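Local coordinates for protein putative Xylose isomerase (Rhodospirillum rubrum, PDB 3QXB) that probably acts as a metal-dependent sugar isomerase, holding iron or manganese in a xylose isomerase-like TIM barrel, at residues S257-Q270 with D301-P314. Numbering follows the deposited sequence.
Sequences SFTQPGVVTPQRLQ and DMIASVKALKAASP. With EDO (1,2-ethanediol), chain K.
In the TIM barrel of this xylose isomerase-like protein, the last helix, 295-310, packs beside helix 266-275 and the loop leading into it, with Phe258 of that loop lying against Leu309. The short segments 266-270 and 301-310 cross at -47°, their axes 9.8 Å apart, and the pairing illustrates how neighbouring elements of a barrel's outer layer are joined by both apolar and polar contacts. Leu309 CD2 sits over the middle of the Phe258 ring, 3.7 Å from its centroid in a CH-pi contact, and also meets Leu269 CD1. Ser305 OG lies in the plane of that ring at its edge and accepts Phe258 N at 3.0 Å. One turn earlier, the Asp301 carboxylate receives two hydroxyls on its syn sides: Ser257 OG on OD2 at 2.7 Å and Thr259 OG1 on OD1, with Tyr289 OH a further partner of OD2. With CG anti to the backbone N (chi1 -168°) and a bend at chi2, the Gln267 amide reaches the chain's tail and grips the backbone of Ser313 twice, while its NE2 also bonds Asp271 OD1 of its own helix. Ser313 N meets Gln267 OE1 on an in-plane lone pair at 2.8 Å, while Gln267 NE2 gives a nearly straight bond (177°) to Ser313 O. An alanine at Gln267 is likely to leave Ser313 N and O without these mates and the tail freer to move. Beside this grip, Ala312 CB packs on Pro266 CB at 4.1 Å.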
ATOM      1  N   SER A 257      -8.987   6.760  14.075  1.00 28.36           N
ATOM      2  CA  SER A 257      -9.720   5.977  15.054  1.00 29.03           C
ATOM      3  C   SER A 257     -10.677   6.874  15.865  1.00 29.29           C
ATOM      4  O   SER A 257     -10.636   8.098  15.765  1.00 29.69           O
ATOM      5  CB  SER A 257      -8.731   5.285  15.959  1.00 29.19           C
ATOM      6  OG  SER A 257      -8.470   6.090  17.072  1.00 31.21           O
ATOM      7  N   PHE A 258     -11.539   6.254  16.666  1.00 29.33           N
ATOM      8  CA  PHE A 258     -12.538   6.970  17.414  1.00 30.14           C
ATOM      9  C   PHE A 258     -12.067   7.558  18.753  1.00 30.54           C
ATOM     10  O   PHE A 258     -12.864   8.088  19.536  1.00 31.49           O
ATOM     11  CB  PHE A 258     -13.808   6.122  17.526  1.00 30.23           C
ATOM     12  CG  PHE A 258     -14.440   5.845  16.188  1.00 29.25           C
ATOM     13  CD1 PHE A 258     -15.332   6.737  15.632  1.00 30.18           C
ATOM     14  CD2 PHE A 258     -14.067   4.718  15.446  1.00 29.14           C
ATOM     15  CE1 PHE A 258     -15.885   6.498  14.410  1.00 30.65           C
ATOM     16  CE2 PHE A 258     -14.607   4.482  14.231  1.00 28.16           C
ATOM     17  CZ  PHE A 258     -15.505   5.358  13.697  1.00 29.56           C
ATOM     18  N   THR A 259     -10.763   7.527  19.001  1.00 29.82           N
ATOM     19  CA  THR A 259     -10.188   8.421  20.013  1.00 30.33           C
ATOM     20  C   THR A 259      -9.882   9.837  19.441  1.00 31.31           C
ATOM     21  O   THR A 259      -9.528  10.748  20.200  1.00 32.62           O
ATOM     22  CB  THR A 259      -8.912   7.838  20.623  1.00 29.93           C
ATOM     23  OG1 THR A 259      -7.883   7.837  19.622  1.00 26.51           O
ATOM     24  CG2 THR A 259      -9.152   6.391  21.157  1.00 27.51           C
ATOM     25  N   GLN A 260      -9.993  10.008  18.121  1.00 30.81           N
ATOM     26  CA  GLN A 260      -9.706  11.273  17.458  1.00 31.50           C
ATOM     27  C   GLN A 260     -10.963  12.147  17.240  1.00 32.50           C
ATOM     28  O   GLN A 260     -12.061  11.618  17.031  1.00 32.55           O
ATOM     29  CB  GLN A 260      -9.057  11.014  16.109  1.00 31.09           C
ATOM     30  CG  GLN A 260      -7.727  10.301  16.192  1.00 30.85           C
ATOM     31  CD  GLN A 260      -6.790  10.990  17.148  1.00 33.64           C
ATOM     32  OE1 GLN A 260      -6.529  10.486  18.234  1.00 34.33           O
ATOM     33  NE2 GLN A 260      -6.316  12.171  16.770  1.00 33.51           N
ATOM     34  N   PRO A 261     -10.801  13.484  17.299  1.00 33.03           N
ATOM     35  CA  PRO A 261     -11.917  14.357  16.969  1.00 33.70           C
ATOM     36  C   PRO A 261     -12.239  14.319  15.476  1.00 33.14           C
ATOM     37  O   PRO A 261     -11.370  14.072  14.648  1.00 32.62           O
ATOM     38  CB  PRO A 261     -11.449  15.763  17.411  1.00 35.09           C
ATOM     39  CG  PRO A 261     -10.103  15.631  17.926  1.00 34.25           C
ATOM     40  CD  PRO A 261      -9.633  14.216  17.810  1.00 33.11           C
ATOM     41  N   GLY A 262     -13.502  14.541  15.143  1.00 33.07           N
ATOM     42  CA  GLY A 262     -13.968  14.556  13.766  1.00 32.98           C
ATOM     43  C   GLY A 262     -15.481  14.470  13.711  1.00 34.02           C
ATOM     44  O   GLY A 262     -16.153  14.519  14.756  1.00 34.61           O
ATOM     45  N   VAL A 263     -16.020  14.339  12.500  1.00 34.31           N
ATOM     46  CA  VAL A 263     -17.460  14.524  12.253  1.00 35.96           C
ATOM     47  C   VAL A 263     -18.236  13.223  12.343  1.00 36.09           C
ATOM     48  O   VAL A 263     -19.461  13.239  12.355  1.00 36.38           O
ATOM     49  CB  VAL A 263     -17.733  15.160  10.861  1.00 36.16           C
ATOM     50  CG1 VAL A 263     -17.173  16.581  10.817  1.00 39.08           C
ATOM     51  CG2 VAL A 263     -17.139  14.305   9.726  1.00 34.18           C
ATOM     52  N   VAL A 264     -17.519  12.098  12.408  1.00 35.28           N
ATOM     53  CA  VAL A 264     -18.153  10.783  12.492  1.00 35.35           C
ATOM     54  C   VAL A 264     -18.028  10.301  13.929  1.00 35.79           C
ATOM     55  O   VAL A 264     -17.159   9.497  14.281  1.00 35.74           O
ATOM     56  CB  VAL A 264     -17.532   9.771  11.503  1.00 33.53           C
ATOM     57  CG1 VAL A 264     -18.219   8.404  11.623  1.00 32.87           C
ATOM     58  CG2 VAL A 264     -17.655  10.320  10.098  1.00 35.09           C
ATOM     59  N   THR A 265     -18.916  10.813  14.753  1.00 36.45           N
ATOM     60  CA  THR A 265     -18.974  10.464  16.156  1.00 36.62           C
ATOM     61  C   THR A 265     -19.674   9.115  16.316  1.00 35.62           C
ATOM     62  O   THR A 265     -20.513   8.753  15.507  1.00 34.87           O
ATOM     63  CB  THR A 265     -19.741  11.563  16.964  1.00 38.48           C
ATOM     64  OG1 THR A 265     -21.123  11.519  16.643  1.00 38.38           O
ATOM     65  CG2 THR A 265     -19.197  12.971  16.645  1.00 40.09           C
ATOM     66  N   PRO A 266     -19.307   8.346  17.343  1.00 35.60           N
ATOM     67  CA  PRO A 266     -20.011   7.100  17.638  1.00 35.44           C
ATOM     68  C   PRO A 266     -21.519   7.229  17.690  1.00 36.35           C
ATOM     69  O   PRO A 266     -22.218   6.366  17.162  1.00 36.02           O
ATOM     70  CB  PRO A 266     -19.485   6.715  19.011  1.00 35.40           C
ATOM     71  CG  PRO A 266     -18.078   7.250  19.001  1.00 35.93           C
ATOM     72  CD  PRO A 266     -18.126   8.533  18.212  1.00 35.80           C
ATOM     73  N   GLN A 267     -22.018   8.295  18.308  1.00 37.99           N
ATOM     74  CA  GLN A 267     -23.468   8.505  18.396  1.00 39.46           C
ATOM     75  C   GLN A 267     -24.150   8.774  17.050  1.00 39.01           C
ATOM     76  O   GLN A 267     -25.318   8.411  16.876  1.00 39.64           O
ATOM     77  CB  GLN A 267     -23.820   9.656  19.356  1.00 41.02           C
ATOM     78  CG  GLN A 267     -25.324   9.695  19.682  1.00 42.62           C
ATOM     79  CD  GLN A 267     -25.820   8.418  20.339  1.00 43.32           C
ATOM     80  OE1 GLN A 267     -25.145   7.855  21.200  1.00 45.67           O
ATOM     81  NE2 GLN A 267     -27.000   7.953  19.942  1.00 41.88           N
ATOM     82  N   ARG A 268     -23.452   9.461  16.145  1.00 37.75           N
ATOM     83  CA  ARG A 268     -23.978   9.718  14.809  1.00 37.74           C
ATOM     84  C   ARG A 268     -24.146   8.381  14.042  1.00 35.99           C
ATOM     85  O   ARG A 268     -25.174   8.136  13.409  1.00 34.93           O
ATOM     86  CB  ARG A 268     -23.062  10.702  14.068  1.00 38.08           C
ATOM     87  CG  ARG A 268     -23.372  10.868  12.586  1.00 39.91           C
ATOM     88  CD  ARG A 268     -22.256  11.588  11.836  1.00 39.15           C
ATOM     89  NE  ARG A 268     -22.686  11.927  10.482  1.00 39.61           N
ATOM     90  CZ  ARG A 268     -22.096  12.794   9.660  1.00 40.53           C
ATOM     91  NH1 ARG A 268     -21.024  13.485  10.023  1.00 39.92           N
ATOM     92  NH2 ARG A 268     -22.614  12.986   8.448  1.00 42.36           N
ATOM     93  N   LEU A 269     -23.136   7.526  14.123  1.00 33.56           N
ATOM     94  CA  LEU A 269     -23.223   6.167  13.596  1.00 32.72           C
ATOM     95  C   LEU A 269     -24.399   5.394  14.196  1.00 33.78           C
ATOM     96  O   LEU A 269     -25.164   4.801  13.460  1.00 34.53           O
ATOM     97  CB  LEU A 269     -21.908   5.392  13.803  1.00 30.86           C
ATOM     98  CG  LEU A 269     -20.609   5.857  13.115  1.00 30.33           C
ATOM     99  CD1 LEU A 269     -19.451   4.969  13.593  1.00 25.52           C
ATOM    100  CD2 LEU A 269     -20.709   5.786  11.566  1.00 25.53           C
ATOM    101  N   GLN A 270     -24.590   5.426  15.514  1.00 35.27           N
ATOM    102  CA  GLN A 270     -25.717   4.711  16.128  1.00 35.95           C
ATOM    103  C   GLN A 270     -27.086   5.296  15.716  1.00 37.27           C
ATOM    104  O   GLN A 270     -28.038   4.555  15.502  1.00 37.46           O
ATOM    105  CB  GLN A 270     -25.568   4.706  17.646  1.00 37.42           C
ATOM    106  CG  GLN A 270     -26.668   3.969  18.374  1.00 39.89           C
ATOM    107  CD  GLN A 270     -26.644   2.492  18.080  1.00 39.01           C
ATOM    108  OE1 GLN A 270     -25.642   1.819  18.317  1.00 39.36           O
ATOM    109  NE2 GLN A 270     -27.739   1.974  17.561  1.00 41.21           N
ATOM    110  N   ASP A 301      -4.747   2.233  21.401  1.00 27.04           N
ATOM    111  CA  ASP A 301      -5.678   3.151  20.741  1.00 27.70           C
ATOM    112  C   ASP A 301      -6.882   2.449  20.155  1.00 27.38           C
ATOM    113  O   ASP A 301      -8.029   2.951  20.284  1.00 28.12           O
ATOM    114  CB  ASP A 301      -4.951   3.913  19.644  1.00 27.34           C
ATOM    115  CG  ASP A 301      -5.803   4.978  19.046  1.00 29.54           C
ATOM    116  OD1 ASP A 301      -5.930   6.036  19.686  1.00 33.40           O
ATOM    117  OD2 ASP A 301      -6.369   4.745  17.971  1.00 29.97           O
HETATM  118  N   MSE A 302      -6.645   1.287  19.527  1.00 25.83           N
HETATM  119  CA  MSE A 302      -7.719   0.451  18.996  1.00 24.78           C
HETATM  120  C   MSE A 302      -8.720   0.020  20.059  1.00 25.21           C
HETATM  121  O   MSE A 302      -9.911   0.049  19.815  1.00 24.10           O
HETATM  122  CB  MSE A 302      -7.181  -0.812  18.332  1.00 24.38           C
HETATM  123  CG  MSE A 302      -6.801  -0.638  16.890  1.00 23.84           C
HETATM  124 SE   MSE A 302      -8.153  -0.116  15.667  0.75 16.29          SE
HETATM  125  CE  MSE A 302      -9.449  -1.516  15.950  1.00 25.11           C
ATOM    126  N   ILE A 303      -8.219  -0.401  21.220  1.00 25.68           N
ATOM    127  CA  ILE A 303      -9.072  -0.769  22.370  1.00 25.64           C
ATOM    128  C   ILE A 303      -9.904   0.420  22.825  1.00 27.04           C
ATOM    129  O   ILE A 303     -11.127   0.277  23.043  1.00 27.92           O
ATOM    130  CB  ILE A 303      -8.233  -1.287  23.558  1.00 26.34           C
ATOM    131  CG1 ILE A 303      -7.534  -2.593  23.202  1.00 23.58           C
ATOM    132  CG2 ILE A 303      -9.077  -1.534  24.826  1.00 24.41           C
ATOM    133  CD1 ILE A 303      -6.446  -2.969  24.179  1.00 26.74           C
ATOM    134  N   ALA A 304      -9.278   1.592  22.960  1.00 26.54           N
ATOM    135  CA  ALA A 304     -10.011   2.775  23.419  1.00 27.30           C
ATOM    136  C   ALA A 304     -11.011   3.162  22.332  1.00 27.79           C
ATOM    137  O   ALA A 304     -12.097   3.601  22.626  1.00 25.93           O
ATOM    138  CB  ALA A 304      -9.075   3.929  23.756  1.00 27.04           C
ATOM    139  N   SER A 305     -10.649   2.953  21.067  1.00 26.93           N
ATOM    140  CA  SER A 305     -11.554   3.269  19.959  1.00 27.87           C
ATOM    141  C   SER A 305     -12.810   2.373  19.927  1.00 27.77           C
ATOM    142  O   SER A 305     -13.966   2.874  19.826  1.00 29.64           O
ATOM    143  CB  SER A 305     -10.766   3.221  18.640  1.00 26.78           C
ATOM    144  OG  SER A 305     -11.622   3.426  17.538  1.00 29.33           O
ATOM    145  N   VAL A 306     -12.622   1.070  20.104  1.00 27.09           N
ATOM    146  CA  VAL A 306     -13.754   0.144  20.202  1.00 28.59           C
ATOM    147  C   VAL A 306     -14.632   0.436  21.472  1.00 30.22           C
ATOM    148  O   VAL A 306     -15.870   0.378  21.418  1.00 30.73           O
ATOM    149  CB  VAL A 306     -13.307  -1.346  20.130  1.00 27.74           C
ATOM    150  CG1 VAL A 306     -14.484  -2.256  20.237  1.00 29.13           C
ATOM    151  CG2 VAL A 306     -12.595  -1.624  18.803  1.00 27.63           C
ATOM    152  N   LYS A 307     -14.010   0.762  22.598  1.00 30.83           N
ATOM    153  CA  LYS A 307     -14.780   1.199  23.781  1.00 33.06           C
ATOM    154  C   LYS A 307     -15.641   2.422  23.468  1.00 33.64           C
ATOM    155  O   LYS A 307     -16.785   2.468  23.884  1.00 34.15           O
ATOM    156  CB  LYS A 307     -13.895   1.490  24.991  1.00 33.98           C
ATOM    157  CG  LYS A 307     -13.626   0.296  25.901  1.00 37.47           C
ATOM    158  CD  LYS A 307     -12.865   0.731  27.196  1.00 41.48           C
ATOM    159  CE  LYS A 307     -11.745  -0.270  27.531  1.00 42.61           C
ATOM    160  N   ALA A 308     -15.094   3.378  22.708  1.00 32.84           N
ATOM    161  CA  ALA A 308     -15.818   4.595  22.339  1.00 32.72           C
ATOM    162  C   ALA A 308     -17.027   4.237  21.485  1.00 32.90           C
ATOM    163  O   ALA A 308     -18.117   4.753  21.712  1.00 32.47           O
ATOM    164  CB  ALA A 308     -14.899   5.580  21.586  1.00 31.98           C
ATOM    165  N   LEU A 309     -16.841   3.338  20.520  1.00 31.82           N
ATOM    166  CA  LEU A 309     -17.938   2.899  19.639  1.00 31.77           C
ATOM    167  C   LEU A 309     -19.029   2.170  20.425  1.00 32.97           C
ATOM    168  O   LEU A 309     -20.239   2.434  20.256  1.00 33.85           O
ATOM    169  CB  LEU A 309     -17.411   2.003  18.516  1.00 30.06           C
ATOM    170  CG  LEU A 309     -16.680   2.664  17.347  1.00 29.75           C
ATOM    171  CD1 LEU A 309     -15.911   1.603  16.523  1.00 26.53           C
ATOM    172  CD2 LEU A 309     -17.638   3.491  16.480  1.00 27.30           C
ATOM    173  N   LYS A 310     -18.620   1.266  21.310  1.00 33.66           N
ATOM    174  CA  LYS A 310     -19.610   0.547  22.156  1.00 34.61           C
ATOM    175  C   LYS A 310     -20.379   1.448  23.129  1.00 37.06           C
ATOM    176  O   LYS A 310     -21.468   1.075  23.563  1.00 37.09           O
ATOM    177  CB  LYS A 310     -18.931  -0.578  22.941  1.00 34.98           C
ATOM    178  CG  LYS A 310     -18.528  -1.775  22.069  1.00 34.88           C
ATOM    179  CD  LYS A 310     -17.608  -2.698  22.825  1.00 36.65           C
ATOM    180  CE  LYS A 310     -17.549  -4.079  22.209  1.00 36.28           C
ATOM    181  NZ  LYS A 310     -16.817  -4.964  23.163  1.00 36.43           N
ATOM    182  N   ALA A 311     -19.824   2.622  23.431  1.00 37.60           N
ATOM    183  CA  ALA A 311     -20.406   3.598  24.333  1.00 39.61           C
ATOM    184  C   ALA A 311     -21.595   4.366  23.752  1.00 41.12           C
ATOM    185  O   ALA A 311     -22.297   5.053  24.486  1.00 41.53           O
ATOM    186  CB  ALA A 311     -19.269   4.607  24.806  1.00 39.68           C
ATOM    187  N   ALA A 312     -21.826   4.264  22.446  1.00 41.31           N
ATOM    188  CA  ALA A 312     -22.944   4.951  21.804  1.00 42.94           C
ATOM    189  C   ALA A 312     -24.290   4.437  22.324  1.00 45.37           C
ATOM    190  O   ALA A 312     -24.410   3.294  22.752  1.00 45.81           O
ATOM    191  CB  ALA A 312     -22.862   4.813  20.304  1.00 42.18           C
ATOM    192  N   SER A 313     -25.290   5.306  22.317  1.00 47.61           N
ATOM    193  CA  SER A 313     -26.566   5.011  22.969  1.00 49.64           C
ATOM    194  C   SER A 313     -27.660   4.680  21.952  1.00 50.15           C
ATOM    195  O   SER A 313     -28.090   5.552  21.205  1.00 50.04           O
ATOM    196  CB  SER A 313     -26.989   6.189  23.839  1.00 51.05           C
ATOM    197  OG  SER A 313     -28.218   5.904  24.504  1.00 54.31           O
ATOM    198  N   PRO A 314     -28.109   3.414  21.921  1.00 50.96           N
ATOM    199  CA  PRO A 314     -29.168   3.011  20.987  1.00 51.67           C
ATOM    200  C   PRO A 314     -30.543   3.506  21.418  1.00 53.51           C
ATOM    201  O   PRO A 314     -30.803   3.616  22.621  1.00 54.96           O
ATOM    202  CB  PRO A 314     -29.114   1.478  21.021  1.00 50.84           C
ATOM    203  CG  PRO A 314     -28.469   1.133  22.324  1.00 51.36           C
ATOM    204  CD  PRO A 314     -27.643   2.297  22.766  1.00 51.01           C
TER
HETATM  205  C1  EDO K 355      -4.620   6.735  13.826  1.00 43.04           C
HETATM  206  O1  EDO K 355      -3.647   7.256  12.955  1.00 43.20           O
HETATM  207  C2  EDO K 355      -5.514   7.920  14.079  1.00 43.73           C
HETATM  208  O2  EDO K 355      -6.692   7.410  14.624  1.00 44.26           O
HETATM  209  O   HOH W   1     -22.750   0.792  19.896  1.00 46.57           O